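Local structure of oxidoreductase, short chain dehydrogenase/reductase family protein (Bifidobacterium adolescentis L2-32, 6OW4) at residues G160-A163 against H164-M167; T12-Q15 against I16-E19. The protein acts as an NADH-dependent 20beta-hydroxysteroid dehydrogenase of the short-chain dehydrogenase/reductase family, reducing the 20-keto group of steroid substrates. All coordinates share one frame; numbering follows the deposited sequence.

Contact 1 (G160-A163 against H164-M167); sequences GRIA and HEIM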
ATOM      1  N   GLY F 160     -23.124  -5.987   7.010  1.00 30.12           N
ATOM      2  CA  GLY F 160     -22.841  -4.864   6.097  1.00 29.48           C
ATOM      3  C   GLY F 160     -23.890  -4.755   5.003  1.00 29.94           C
ATOM      4  O   GLY F 160     -24.267  -3.620   4.666  1.00 29.67           O
ATOM      5  N   ARG F 161     -24.358  -5.893   4.481  1.00 30.06           N
ATOM      6  CA  ARG F 161     -25.302  -5.960   3.331  1.00 31.38           C
ATOM      7  C   ARG F 161     -26.661  -5.376   3.739  1.00 32.37           C
ATOM      8  O   ARG F 161     -27.181  -4.521   2.993  1.00 32.91           O
ATOM      9  CB  ARG F 161     -25.454  -7.397   2.822  1.00 31.80           C
ATOM     10  CG  ARG F 161     -26.097  -7.497   1.445  1.00 32.00           C
ATOM     11  CD  ARG F 161     -26.537  -8.906   1.091  1.00 31.98           C
ATOM     12  NE  ARG F 161     -27.442  -9.453   2.096  1.00 32.10           N
ATOM     13  CZ  ARG F 161     -27.281 -10.607   2.746  1.00 32.35           C
ATOM     14  NH1 ARG F 161     -26.247 -11.394   2.495  1.00 32.25           N
ATOM     15  NH2 ARG F 161     -28.174 -10.979   3.645  1.00 32.41           N
ATOM     16  N   ILE F 162     -27.211  -5.810   4.878  1.00 32.10           N
ATOM     17  CA  ILE F 162     -28.554  -5.372   5.367  1.00 33.20           C
ATOM     18  C   ILE F 162     -28.522  -3.863   5.647  1.00 32.90           C
ATOM     19  O   ILE F 162     -29.569  -3.216   5.474  1.00 32.39           O
ATOM     20  CB  ILE F 162     -29.030  -6.188   6.590  1.00 34.25           C
ATOM     21  CG1 ILE F 162     -28.130  -6.009   7.817  1.00 34.18           C
ATOM     22  CG2 ILE F 162     -29.192  -7.655   6.221  1.00 34.63           C
ATOM     23  CD1 ILE F 162     -28.794  -6.397   9.119  1.00 34.28           C
ATOM     24  N   ALA F 163     -27.364  -3.326   6.044  1.00 32.81           N
ATOM     25  CA  ALA F 163     -27.158  -1.891   6.350  1.00 32.75           C
ATOM     26  C   ALA F 163     -27.395  -1.049   5.089  1.00 32.74           C
ATOM     27  O   ALA F 163     -28.259  -0.149   5.136  1.00 33.29           O
ATOM     28  CB  ALA F 163     -25.777  -1.669   6.914  1.00 32.95           C
ATOM     29  N   HIS F 164     -26.671  -1.338   4.003  1.00 31.84           N
ATOM     30  CA  HIS F 164     -26.751  -0.574   2.726  1.00 32.08           C
ATOM     31  C   HIS F 164     -27.999  -0.990   1.937  1.00 33.01           C
ATOM     32  O   HIS F 164     -28.414  -0.213   1.054  1.00 34.36           O
ATOM     33  CB  HIS F 164     -25.439  -0.677   1.928  1.00 30.61           C
ATOM     34  CG  HIS F 164     -25.149  -2.012   1.328  1.00 30.03           C
ATOM     35  ND1 HIS F 164     -25.896  -2.537   0.293  1.00 30.26           N
ATOM     36  CD2 HIS F 164     -24.166  -2.904   1.575  1.00 29.31           C
ATOM     37  CE1 HIS F 164     -25.403  -3.707  -0.054  1.00 29.23           C
ATOM     38  NE2 HIS F 164     -24.340  -3.956   0.717  1.00 29.19           N
ATOM     39  N   GLU F 165     -28.584  -2.153   2.248  1.00 33.45           N
ATOM     40  CA  GLU F 165     -29.902  -2.591   1.709  1.00 34.01           C
ATOM     41  C   GLU F 165     -30.992  -1.634   2.210  1.00 34.48           C
ATOM     42  O   GLU F 165     -31.754  -1.120   1.368  1.00 35.93           O
ATOM     43  CB  GLU F 165     -30.213  -4.035   2.112  1.00 35.10           C
ATOM     44  CG  GLU F 165     -29.673  -5.068   1.136  1.00 35.11           C
ATOM     45  CD  GLU F 165     -29.838  -6.517   1.566  1.00 34.66           C
ATOM     46  OE1 GLU F 165     -30.378  -6.755   2.664  1.00 34.21           O
ATOM     47  OE2 GLU F 165     -29.424  -7.409   0.799  1.00 34.25           O
ATOM     48  N   ILE F 166     -31.051  -1.408   3.527  1.00 33.78           N
ATOM     49  CA  ILE F 166     -32.035  -0.504   4.198  1.00 34.86           C
ATOM     50  C   ILE F 166     -31.912   0.902   3.597  1.00 35.33           C
ATOM     51  O   ILE F 166     -32.958   1.496   3.271  1.00 36.64           O
ATOM     52  CB  ILE F 166     -31.826  -0.495   5.728  1.00 35.60           C
ATOM     53  CG1 ILE F 166     -32.251  -1.821   6.364  1.00 35.92           C
ATOM     54  CG2 ILE F 166     -32.545   0.684   6.371  1.00 36.07           C
ATOM     55  CD1 ILE F 166     -31.631  -2.088   7.719  1.00 35.68           C
ATOM     56  N   MET F 167     -30.678   1.401   3.467  1.00 34.78           N
ATOM     57  CA  MET F 167     -30.358   2.780   3.012  1.00 34.12           C
ATOM     58  C   MET F 167     -30.973   3.029   1.632  1.00 32.85           C
ATOM     59  O   MET F 167     -31.700   4.031   1.483  1.00 31.99           O
ATOM     60  CB  MET F 167     -28.843   2.990   2.940  1.00 33.86           C
ATOM     61  CG  MET F 167     -28.194   3.115   4.302  1.00 34.25           C
ATOM     62  SD  MET F 167     -26.393   3.007   4.220  1.00 33.82           S
ATOM     63  CE  MET F 167     -25.978   3.016   5.963  1.00 33.34           C
TER
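R161 and E165 stand one helical turn apart on helix 142-170 and run side by side, an i,i+4 salt bridge on one of the long helices that flank the parallel sheet of this Rossmann-type short-chain dehydrogenase fold. R161 NE lies 3.1 Å from E165 OE2, and because the N-H...O angle is only 126° the hydrogen bond within this ion pair is weak. The carboxylate sits near the edge of the guanidinium, the two planes being turned 37° apart. A long, flexible arginine suits the place because NH1 has a stronger partner, E142 of the second subunit, so one guanidinium serves both its own helix and a subunit interface.

H164 folds back over the preceding turn. Its CG lies between the backbone N and the carbonyl carbon (chi1 70°), which swings the imidazole above the backbone of R161. R161 O then stands 3.5 Å above the ring plane, over its centre, while the same R161 O accepts E165 N in a regular helical bond of 2.9 Å. Another backbone oxygen, G160 O, approaches H164 CD2 to 3.2 Å. The flat, buried ring is also packed by L218 and I223 and by Q138 of the second subunit.

A163 faces the sheet, where its methyl group is small enough for the helix to lie close to L176 of strand 174-179. The long M167 side chain, extended beyond CG, packs on L176 and I223. I166, branched and apolar, turns instead to V116 of helix 105-119. As M167 leaves the backbone it passes the carbonyl of the preceding turn, with M167 CG 3.4 Å and SD 3.8 Å from A163 O.

Contact 2 (T12-Q15 against I16-E19); sequences TVEQ and IFDE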
ATOM      1  N   THR F  12     -20.542  30.976 -17.682  1.00 54.51           N
ATOM      2  CA  THR F  12     -21.599  30.300 -16.880  1.00 52.07           C
ATOM      3  C   THR F  12     -21.025  28.999 -16.303  1.00 49.72           C
ATOM      4  O   THR F  12     -21.467  28.601 -15.209  1.00 50.53           O
ATOM      5  CB  THR F  12     -22.872  30.050 -17.703  1.00 53.74           C
ATOM      6  OG1 THR F  12     -22.547  29.212 -18.813  1.00 56.71           O
ATOM      7  CG2 THR F  12     -23.518  31.325 -18.202  1.00 53.69           C
ATOM      8  N   VAL F  13     -20.068  28.375 -17.002  1.00 44.04           N
ATOM      9  CA  VAL F  13     -19.359  27.141 -16.546  1.00 42.09           C
ATOM     10  C   VAL F  13     -18.672  27.439 -15.206  1.00 39.39           C
ATOM     11  O   VAL F  13     -18.761  26.590 -14.301  1.00 38.84           O
ATOM     12  CB  VAL F  13     -18.366  26.618 -17.606  1.00 41.38           C
ATOM     13  CG1 VAL F  13     -17.013  27.317 -17.550  1.00 41.26           C
ATOM     14  CG2 VAL F  13     -18.181  25.113 -17.505  1.00 41.36           C
ATOM     15  N   GLU F  14     -18.040  28.610 -15.083  1.00 38.18           N
ATOM     16  CA  GLU F  14     -17.273  29.035 -13.879  1.00 36.91           C
ATOM     17  C   GLU F  14     -18.248  29.381 -12.746  1.00 36.85           C
ATOM     18  O   GLU F  14     -17.934  29.059 -11.585  1.00 35.50           O
ATOM     19  CB  GLU F  14     -16.363  30.219 -14.214  1.00 37.20           C
ATOM     20  CG  GLU F  14     -15.376  30.560 -13.109  1.00 37.23           C
ATOM     21  CD  GLU F  14     -14.470  29.416 -12.680  1.00 37.20           C
ATOM     22  OE1 GLU F  14     -14.008  28.659 -13.563  1.00 35.82           O
ATOM     23  OE2 GLU F  14     -14.237  29.278 -11.462  1.00 37.09           O
ATOM     24  N   GLN F  15     -19.383  30.008 -13.081  1.00 36.75           N
ATOM     25  CA  GLN F  15     -20.478  30.357 -12.134  1.00 35.82           C
ATOM     26  C   GLN F  15     -21.107  29.077 -11.570  1.00 34.43           C
ATOM     27  O   GLN F  15     -21.514  29.094 -10.392  1.00 35.19           O
ATOM     28  CB  GLN F  15     -21.544  31.204 -12.832  1.00 37.35           C
ATOM     29  CG  GLN F  15     -21.051  32.587 -13.232  1.00 38.78           C
ATOM     30  CD  GLN F  15     -22.003  33.278 -14.176  1.00 40.68           C
ATOM     31  OE1 GLN F  15     -21.603  33.807 -15.210  1.00 43.20           O
ATOM     32  NE2 GLN F  15     -23.278  33.268 -13.827  1.00 40.23           N
ATOM     33  N   ILE F  16     -21.194  28.018 -12.381  1.00 32.93           N
ATOM     34  CA  ILE F  16     -21.729  26.687 -11.965  1.00 32.63           C
ATOM     35  C   ILE F  16     -20.790  26.097 -10.903  1.00 31.59           C
ATOM     36  O   ILE F  16     -21.301  25.653  -9.857  1.00 31.20           O
ATOM     37  CB  ILE F  16     -21.908  25.753 -13.179  1.00 32.18           C
ATOM     38  CG1 ILE F  16     -23.076  26.205 -14.061  1.00 32.26           C
ATOM     39  CG2 ILE F  16     -22.072  24.305 -12.740  1.00 31.94           C
ATOM     40  CD1 ILE F  16     -22.989  25.723 -15.491  1.00 32.87           C
ATOM     41  N   PHE F  17     -19.477  26.103 -11.162  1.00 31.10           N
ATOM     42  CA  PHE F  17     -18.433  25.559 -10.252  1.00 30.90           C
ATOM     43  C   PHE F  17     -18.448  26.324  -8.924  1.00 30.44           C
ATOM     44  O   PHE F  17     -18.363  25.685  -7.857  1.00 29.94           O
ATOM     45  CB  PHE F  17     -17.038  25.644 -10.880  1.00 30.87           C
ATOM     46  CG  PHE F  17     -16.796  24.741 -12.065  1.00 31.46           C
ATOM     47  CD1 PHE F  17     -17.304  23.450 -12.105  1.00 31.85           C
ATOM     48  CD2 PHE F  17     -16.025  25.176 -13.134  1.00 32.08           C
ATOM     49  CE1 PHE F  17     -17.068  22.628 -13.196  1.00 32.49           C
ATOM     50  CE2 PHE F  17     -15.789  24.351 -14.223  1.00 32.27           C
ATOM     51  CZ  PHE F  17     -16.310  23.079 -14.253  1.00 32.56           C
ATOM     52  N   ASP F  18     -18.552  27.654  -8.997  1.00 31.15           N
ATOM     53  CA  ASP F  18     -18.488  28.568  -7.825  1.00 31.87           C
ATOM     54  C   ASP F  18     -19.712  28.343  -6.928  1.00 31.98           C
ATOM     55  O   ASP F  18     -19.586  28.559  -5.708  1.00 31.16           O
ATOM     56  CB  ASP F  18     -18.356  30.025  -8.277  1.00 33.34           C
ATOM     57  CG  ASP F  18     -17.092  30.305  -9.078  1.00 34.52           C
ATOM     58  OD1 ASP F  18     -16.151  29.481  -9.010  1.00 34.62           O
ATOM     59  OD2 ASP F  18     -17.060  31.337  -9.774  1.00 36.26           O
ATOM     60  N   GLU F  19     -20.842  27.926  -7.510  1.00 32.90           N
ATOM     61  CA  GLU F  19     -22.101  27.602  -6.783  1.00 34.02           C
ATOM     62  C   GLU F  19     -21.993  26.188  -6.192  1.00 32.37           C
ATOM     63  O   GLU F  19     -22.336  26.024  -5.006  1.00 32.30           O
ATOM     64  CB  GLU F  19     -23.306  27.748  -7.721  1.00 35.86           C
ATOM     65  CG  GLU F  19     -24.626  27.267  -7.133  1.00 38.54           C
ATOM     66  CD  GLU F  19     -24.990  27.821  -5.764  1.00 40.15           C
ATOM     67  OE1 GLU F  19     -24.665  28.995  -5.487  1.00 40.25           O
ATOM     68  OE2 GLU F  19     -25.602  27.073  -4.971  1.00 42.87           O
TER
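F17 lays one face of its ring over the carbonyl of V13: V13 O is 3.3 Å above the ring plane, displaced from the centre toward the rim. The ring carbon CE2 of F17 also meets the methyl CG2 of V13 at 4.1 Å, the two apolar side chains lying side by side and pointing the same way. With CG anti to the carbonyl carbon (chi1 -68°), the phenyl group is laid back along the preceding turn. E14 crosses it at about a right angle and brings OE1 near the edge of the ring, 4.0 Å from F17 CD2.

These side chains belong to helix 12-20, a short amphipathic helix at the N terminus whose backbone is held by regular i,i+4 bonds. Its apolar side, V13 and F17, is pressed against the third subunit: F17 meets the rings of W234 and H247 there, and M244 of that subunit packs on both V13 and F17. Valine and phenylalanine therefore suit this side, although it lies far from the body of their own chain. E14 OE1 also accepts a weak hydrogen bond from the backbone N of G240 of the third subunit.

The acidic pair E14 and D18 is less comfortable. E14 OE2 and D18 OD1 are 3.1 Å apart with the carboxylate planes 57° to each other, and D18 OD2 lies 3.0 Å from E14 O, two acceptors with no hydrogen bond between them. Such crowding of oxygens would probably raise the proton affinity of one of the two acids. N239 of the third subunit packs on both. On an exposed flank, I16 lies along the carbonyl of T12, its CG1 3.1 Å and CD1 3.3 Å from T12 O, while I16 N donates a hydrogen bond to that same oxygen.

From the N terminus the chain first makes contact 2 in helix 12-20, then enters strand 42-47, the first in sequence of the parallel sheet's strands, and reaches contact 1 only in helix 142-170, between strands 124-127 and 174-179. Each contact joins consecutive turns of one helix, so neither closes a long loop, and they follow in series without nesting or crossing. The centres of contact 1 and contact 2 are about 35 Å apart. Contact 1 fits a helix against the sheet, against helix 105-119 and against the second subunit; contact 2 sits on an outlying arm applied to the third subunit.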